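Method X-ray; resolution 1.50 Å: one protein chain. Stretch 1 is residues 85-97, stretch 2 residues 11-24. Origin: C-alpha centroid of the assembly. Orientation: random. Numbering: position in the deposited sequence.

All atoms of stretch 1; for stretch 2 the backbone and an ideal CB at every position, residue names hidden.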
# COMPACT_ATOMS: atom_id res chain seq x y z
N GLY A 85 -10.82 -12.96 -14.13
CA GLY A 85 -10.80 -13.77 -12.93
C GLY A 85 -9.41 -14.09 -12.37
O GLY A 85 -9.31 -14.78 -11.35
N GLN A 86 -8.33 -13.63 -12.99
CA GLN A 86 -6.99 -14.00 -12.56
C GLN A 86 -6.37 -12.97 -11.63
O GLN A 86 -6.70 -11.80 -11.61
CB GLN A 86 -6.04 -14.19 -13.78
CG GLN A 86 -5.39 -12.91 -14.37
CD GLN A 86 -4.14 -13.00 -15.26
OE1 GLN A 86 -4.21 -13.39 -16.41
NE2 GLN A 86 -2.94 -12.62 -14.85
N TYR A 87 -5.33 -13.47 -10.94
CA TYR A 87 -4.48 -12.62 -10.13
C TYR A 87 -3.55 -11.91 -11.12
O TYR A 87 -3.10 -12.53 -12.08
CB TYR A 87 -3.63 -13.50 -9.18
CG TYR A 87 -2.64 -12.66 -8.39
CD1 TYR A 87 -3.10 -11.86 -7.36
CD2 TYR A 87 -1.28 -12.67 -8.74
CE1 TYR A 87 -2.21 -11.04 -6.67
CE2 TYR A 87 -0.39 -11.85 -8.05
CZ TYR A 87 -0.88 -11.05 -7.02
OH TYR A 87 -0.02 -10.24 -6.30
N PHE A 88 -3.21 -10.63 -10.95
CA PHE A 88 -2.27 -9.94 -11.81
C PHE A 88 -1.30 -9.16 -10.92
O PHE A 88 -1.61 -8.85 -9.76
CB PHE A 88 -2.98 -8.93 -12.76
CG PHE A 88 -3.59 -7.73 -12.04
CD1 PHE A 88 -4.87 -7.84 -11.48
CD2 PHE A 88 -2.85 -6.55 -11.88
CE1 PHE A 88 -5.39 -6.77 -10.76
CE2 PHE A 88 -3.38 -5.49 -11.15
CZ PHE A 88 -4.65 -5.60 -10.58
N GLU A 89 -0.14 -8.84 -11.48
CA GLU A 89 0.81 -7.92 -10.88
C GLU A 89 1.39 -7.09 -12.01
O GLU A 89 1.71 -7.63 -13.09
CB GLU A 89 2.01 -8.57 -10.23
CG GLU A 89 1.69 -9.05 -8.84
CD GLU A 89 2.80 -9.80 -8.12
OE1 GLU A 89 3.94 -9.83 -8.58
OE2 GLU A 89 2.52 -10.35 -7.06
N ILE A 90 1.48 -5.80 -11.78
CA ILE A 90 2.09 -4.89 -12.72
C ILE A 90 3.08 -4.04 -11.91
O ILE A 90 2.72 -3.48 -10.87
CB ILE A 90 1.00 -4.01 -13.38
CG1 ILE A 90 0.01 -4.85 -14.18
CG2 ILE A 90 1.71 -3.00 -14.29
CD1 ILE A 90 -1.25 -4.04 -14.53
N THR A 91 4.32 -3.94 -12.37
CA THR A 91 5.33 -3.11 -11.74
C THR A 91 5.61 -1.90 -12.61
O THR A 91 5.85 -1.99 -13.82
CB THR A 91 6.64 -3.88 -11.55
OG1 THR A 91 6.31 -5.01 -10.76
CG2 THR A 91 7.75 -3.03 -10.90
N LEU A 92 5.64 -0.75 -11.95
CA LEU A 92 5.87 0.52 -12.59
C LEU A 92 7.11 1.16 -12.00
O LEU A 92 7.35 1.11 -10.79
CB LEU A 92 4.72 1.48 -12.36
CG LEU A 92 3.26 1.11 -12.57
CD1 LEU A 92 2.37 2.27 -12.16
CD2 LEU A 92 3.03 0.84 -14.04
N SER A 93 7.92 1.75 -12.86
CA SER A 93 9.01 2.59 -12.44
C SER A 93 9.07 3.71 -13.48
O SER A 93 8.38 3.65 -14.52
CB SER A 93 10.32 1.79 -12.41
OG SER A 93 10.67 1.14 -13.62
N TYR A 94 9.83 4.76 -13.24
CA TYR A 94 9.91 5.85 -14.18
C TYR A 94 11.16 6.67 -13.95
O TYR A 94 11.80 6.60 -12.90
CB TYR A 94 8.67 6.74 -14.04
CG TYR A 94 8.48 7.46 -12.71
CD1 TYR A 94 8.00 6.79 -11.58
CD2 TYR A 94 8.76 8.82 -12.66
CE1 TYR A 94 7.79 7.50 -10.40
CE2 TYR A 94 8.56 9.53 -11.49
CZ TYR A 94 8.07 8.86 -10.37
OH TYR A 94 7.81 9.61 -9.25
N ASP A 95 11.55 7.41 -14.97
CA ASP A 95 12.56 8.42 -14.79
C ASP A 95 11.92 9.71 -15.31
O ASP A 95 10.74 9.70 -15.66
CB ASP A 95 13.83 8.02 -15.55
CG ASP A 95 13.71 7.68 -17.03
OD1 ASP A 95 12.94 8.30 -17.76
OD2 ASP A 95 14.42 6.78 -17.44
N ILE A 96 12.67 10.80 -15.51
CA ILE A 96 12.10 12.08 -15.92
C ILE A 96 11.52 12.02 -17.34
O ILE A 96 10.65 12.81 -17.69
CB ILE A 96 13.23 13.18 -15.76
CG1 ILE A 96 12.69 14.60 -15.95
CG2 ILE A 96 14.30 12.98 -16.82
CD1 ILE A 96 11.96 15.17 -14.73
N ASN A 97 11.92 11.04 -18.15
CA ASN A 97 11.48 10.90 -19.55
C ASN A 97 10.39 9.88 -19.81
O ASN A 97 9.50 10.10 -20.63
CB ASN A 97 12.61 10.48 -20.45
CG ASN A 97 13.79 11.41 -20.38
OD1 ASN A 97 13.64 12.62 -20.42
ND2 ASN A 97 15.01 10.89 -20.24
N UNK A 11 7.42 6.43 -0.86
CA UNK A 11 7.63 7.58 -1.73
C UNK A 11 7.95 7.02 -3.08
O UNK A 11 9.06 6.53 -3.34
CB UNK A 11 8.74 8.51 -1.22
N UNK A 12 6.99 7.05 -3.99
CA UNK A 12 7.21 6.53 -5.32
C UNK A 12 7.91 7.63 -6.11
O UNK A 12 7.28 8.50 -6.71
CB UNK A 12 5.90 6.09 -5.98
N UNK A 13 9.23 7.63 -6.00
CA UNK A 13 10.07 8.61 -6.68
C UNK A 13 10.79 7.93 -7.83
O UNK A 13 10.71 6.70 -7.96
CB UNK A 13 11.07 9.25 -5.71
N UNK A 14 11.53 8.70 -8.64
CA UNK A 14 12.33 8.12 -9.70
C UNK A 14 13.27 7.06 -9.14
O UNK A 14 13.92 7.24 -8.11
CB UNK A 14 13.12 9.21 -10.43
N UNK A 15 13.27 5.90 -9.81
CA UNK A 15 14.13 4.80 -9.46
C UNK A 15 13.48 3.76 -8.55
O UNK A 15 14.06 2.69 -8.37
CB UNK A 15 15.39 5.35 -8.79
N UNK A 16 12.32 4.00 -7.95
CA UNK A 16 11.63 3.03 -7.11
C UNK A 16 10.76 2.16 -7.99
O UNK A 16 10.36 2.59 -9.08
CB UNK A 16 10.80 3.72 -6.03
N UNK A 17 10.40 0.97 -7.55
CA UNK A 17 9.57 0.04 -8.29
C UNK A 17 8.32 -0.16 -7.48
O UNK A 17 8.35 -0.66 -6.36
CB UNK A 17 10.29 -1.28 -8.56
N UNK A 18 7.19 0.26 -8.03
CA UNK A 18 5.90 0.10 -7.41
C UNK A 18 5.20 -1.10 -8.04
O UNK A 18 5.00 -1.13 -9.26
CB UNK A 18 5.06 1.37 -7.55
N UNK A 19 4.85 -2.14 -7.30
CA UNK A 19 4.11 -3.27 -7.85
C UNK A 19 2.69 -3.19 -7.32
O UNK A 19 2.50 -2.96 -6.12
CB UNK A 19 4.76 -4.61 -7.49
N UNK A 20 1.71 -3.32 -8.20
CA UNK A 20 0.33 -3.42 -7.78
C UNK A 20 -0.10 -4.85 -8.11
O UNK A 20 0.30 -5.42 -9.14
CB UNK A 20 -0.56 -2.37 -8.46
N UNK A 21 -0.85 -5.47 -7.22
CA UNK A 21 -1.35 -6.81 -7.43
C UNK A 21 -2.82 -6.85 -7.07
O UNK A 21 -3.31 -6.02 -6.28
CB UNK A 21 -0.56 -7.83 -6.61
N UNK A 22 -3.55 -7.79 -7.63
CA UNK A 22 -4.95 -7.92 -7.32
C UNK A 22 -5.59 -8.98 -8.18
O UNK A 22 -4.90 -9.79 -8.80
CB UNK A 22 -5.67 -6.58 -7.50
N UNK A 23 -6.91 -8.95 -8.24
CA UNK A 23 -7.66 -9.95 -9.00
C UNK A 23 -8.58 -9.25 -9.98
O UNK A 23 -9.24 -8.30 -9.61
CB UNK A 23 -8.46 -10.86 -8.07
N UNK A 24 -8.58 -9.69 -11.23
CA UNK A 24 -9.48 -9.13 -12.22
C UNK A 24 -10.83 -9.79 -11.99
O UNK A 24 -10.90 -10.99 -11.69
CB UNK A 24 -8.97 -9.35 -13.65

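Position 11 lies beyond the reach of stretch 1; it is Asp 11. At position 12 CA-to-CB points sideways and the ideal CB is 5.0 Å from Tyr 94 CE1, leaving room for a large apolar or aromatic group to reach Leu 92 and Tyr 94. Phe 12 does so: the edge of the Tyr 94 ring meets its face, with planes at 81°, while Tyr 94 OH donates to the backbone Phe 12 O at 2.8 Å.

Position 13 points away and admits many residues; it is Thr 13, opening a type II turn. At position 14 the ideal CB is 3.8 Å from Tyr 94 O, and a compact apolar group would suit. Val 14 places CG2 3.7 Å from Tyr 94 CE2. Position 15 has phi/psi of 95/-12, where a CB would jam against the preceding carbonyl, so glycine is expected; Gly 15 N makes a weak 3.5 Å hydrogen bond to Tyr 94 O. Position 16 has nothing of stretch 1 near its CB, and a long polar chain is plausible: Lys 16, its end leading away.

The CB of position 17, 3.9 Å from Thr 91 CG2, suits an apolar or aromatic residue; Phe 17 lays a ring face against Ser 93 CB, 4.1 Å from the ring centroid. Positions 18 to 24 run antiparallel to stretch 1. Position 18 shares its sheet face with Leu 92 and would take an aliphatic side chain, here Leu 18, whose N and O both bond to Leu 92. At position 19 the CB is 3.6 Å from Thr 91 OG1, inviting a small hydroxyl. Thr 19 OG1 hydrogen-bonds Thr 91 OG1 at 2.8 Å.

Position 20 lies on the face of Phe 88 and Ile 90, where a branched aliphatic group fits; Val 20 packs CG2 3.9 Å from Ile 90 CB. At position 21 an ideal CB would stand 2.5 Å from Tyr 87 OH, a clash, so only glycine is comfortable. Gly 21 leaves that space to the Tyr 87 hydroxyl, which donates to Glu 89 OE2. At position 22 a CB would be tight, 3.3 Å from Phe 88 CE1, so glycine suits best, and any larger group would crowd the ring; Gly 22 lets the Phe 88 ring lie over its backbone.

Position 23 faces Tyr 87, and apolar or aromatic residues would suit. Phe 23 turns its ring face to the Tyr 87 edge, with centroids 5.3 Å apart. Position 24 lies near Gln 86 and Phe 88, favouring a bulky aliphatic residue: Ile 24 CG1 is 3.7 Å from Phe 88 CD1.

Stretch 2 (11-24) DFTVGKFLTVGGFI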
# COMPACT_ATOMS: atom_id res chain seq x y z
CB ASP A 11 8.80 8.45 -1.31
CG ASP A 11 8.65 9.14 0.02
OD1 ASP A 11 7.55 9.54 0.36
OD2 ASP A 11 9.65 9.28 0.72
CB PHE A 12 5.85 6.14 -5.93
CG PHE A 12 5.96 5.47 -7.29
CD1 PHE A 12 7.08 4.71 -7.62
CD2 PHE A 12 4.95 5.64 -8.23
CE1 PHE A 12 7.20 4.11 -8.87
CE2 PHE A 12 5.06 5.04 -9.49
CZ PHE A 12 6.19 4.28 -9.81
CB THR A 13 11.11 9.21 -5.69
OG1 THR A 13 11.84 8.12 -5.13
CG2 THR A 13 10.44 10.03 -4.59
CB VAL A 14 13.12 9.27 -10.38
CG1 VAL A 14 14.25 8.71 -11.23
CG2 VAL A 14 12.17 10.09 -11.24
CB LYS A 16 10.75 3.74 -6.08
CG LYS A 16 11.46 4.74 -5.18
CD LYS A 16 12.43 4.03 -4.27
CE LYS A 16 13.15 5.02 -3.40
NZ LYS A 16 14.08 4.37 -2.51
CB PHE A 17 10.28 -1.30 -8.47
CG PHE A 17 11.45 -1.14 -9.41
CD1 PHE A 17 12.66 -0.62 -8.93
CD2 PHE A 17 11.31 -1.43 -10.76
CE1 PHE A 17 13.72 -0.40 -9.80
CE2 PHE A 17 12.38 -1.21 -11.63
CZ PHE A 17 13.58 -0.69 -11.15
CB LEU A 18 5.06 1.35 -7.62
CG LEU A 18 3.62 1.34 -7.12
CD1 LEU A 18 3.63 1.36 -5.61
CD2 LEU A 18 2.87 2.55 -7.64
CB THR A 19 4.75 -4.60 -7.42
OG1 THR A 19 6.04 -4.60 -8.01
CG2 THR A 19 3.99 -5.84 -7.87
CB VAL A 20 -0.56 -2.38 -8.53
CG1 VAL A 20 -0.19 -0.99 -8.04
CG2 VAL A 20 -0.35 -2.45 -10.04
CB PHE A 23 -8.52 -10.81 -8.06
CG PHE A 23 -7.66 -11.74 -7.23
CD1 PHE A 23 -7.32 -13.00 -7.72
CD2 PHE A 23 -7.19 -11.31 -5.99
CE1 PHE A 23 -6.50 -13.83 -6.96
CE2 PHE A 23 -6.36 -12.15 -5.24
CZ PHE A 23 -6.02 -13.40 -5.72
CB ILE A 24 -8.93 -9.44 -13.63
CG1 ILE A 24 -7.56 -8.79 -13.80
CG2 ILE A 24 -9.86 -8.89 -14.69
CD1 ILE A 24 -6.70 -9.49 -14.87
O HOH W 1 10.48 4.98 -10.44
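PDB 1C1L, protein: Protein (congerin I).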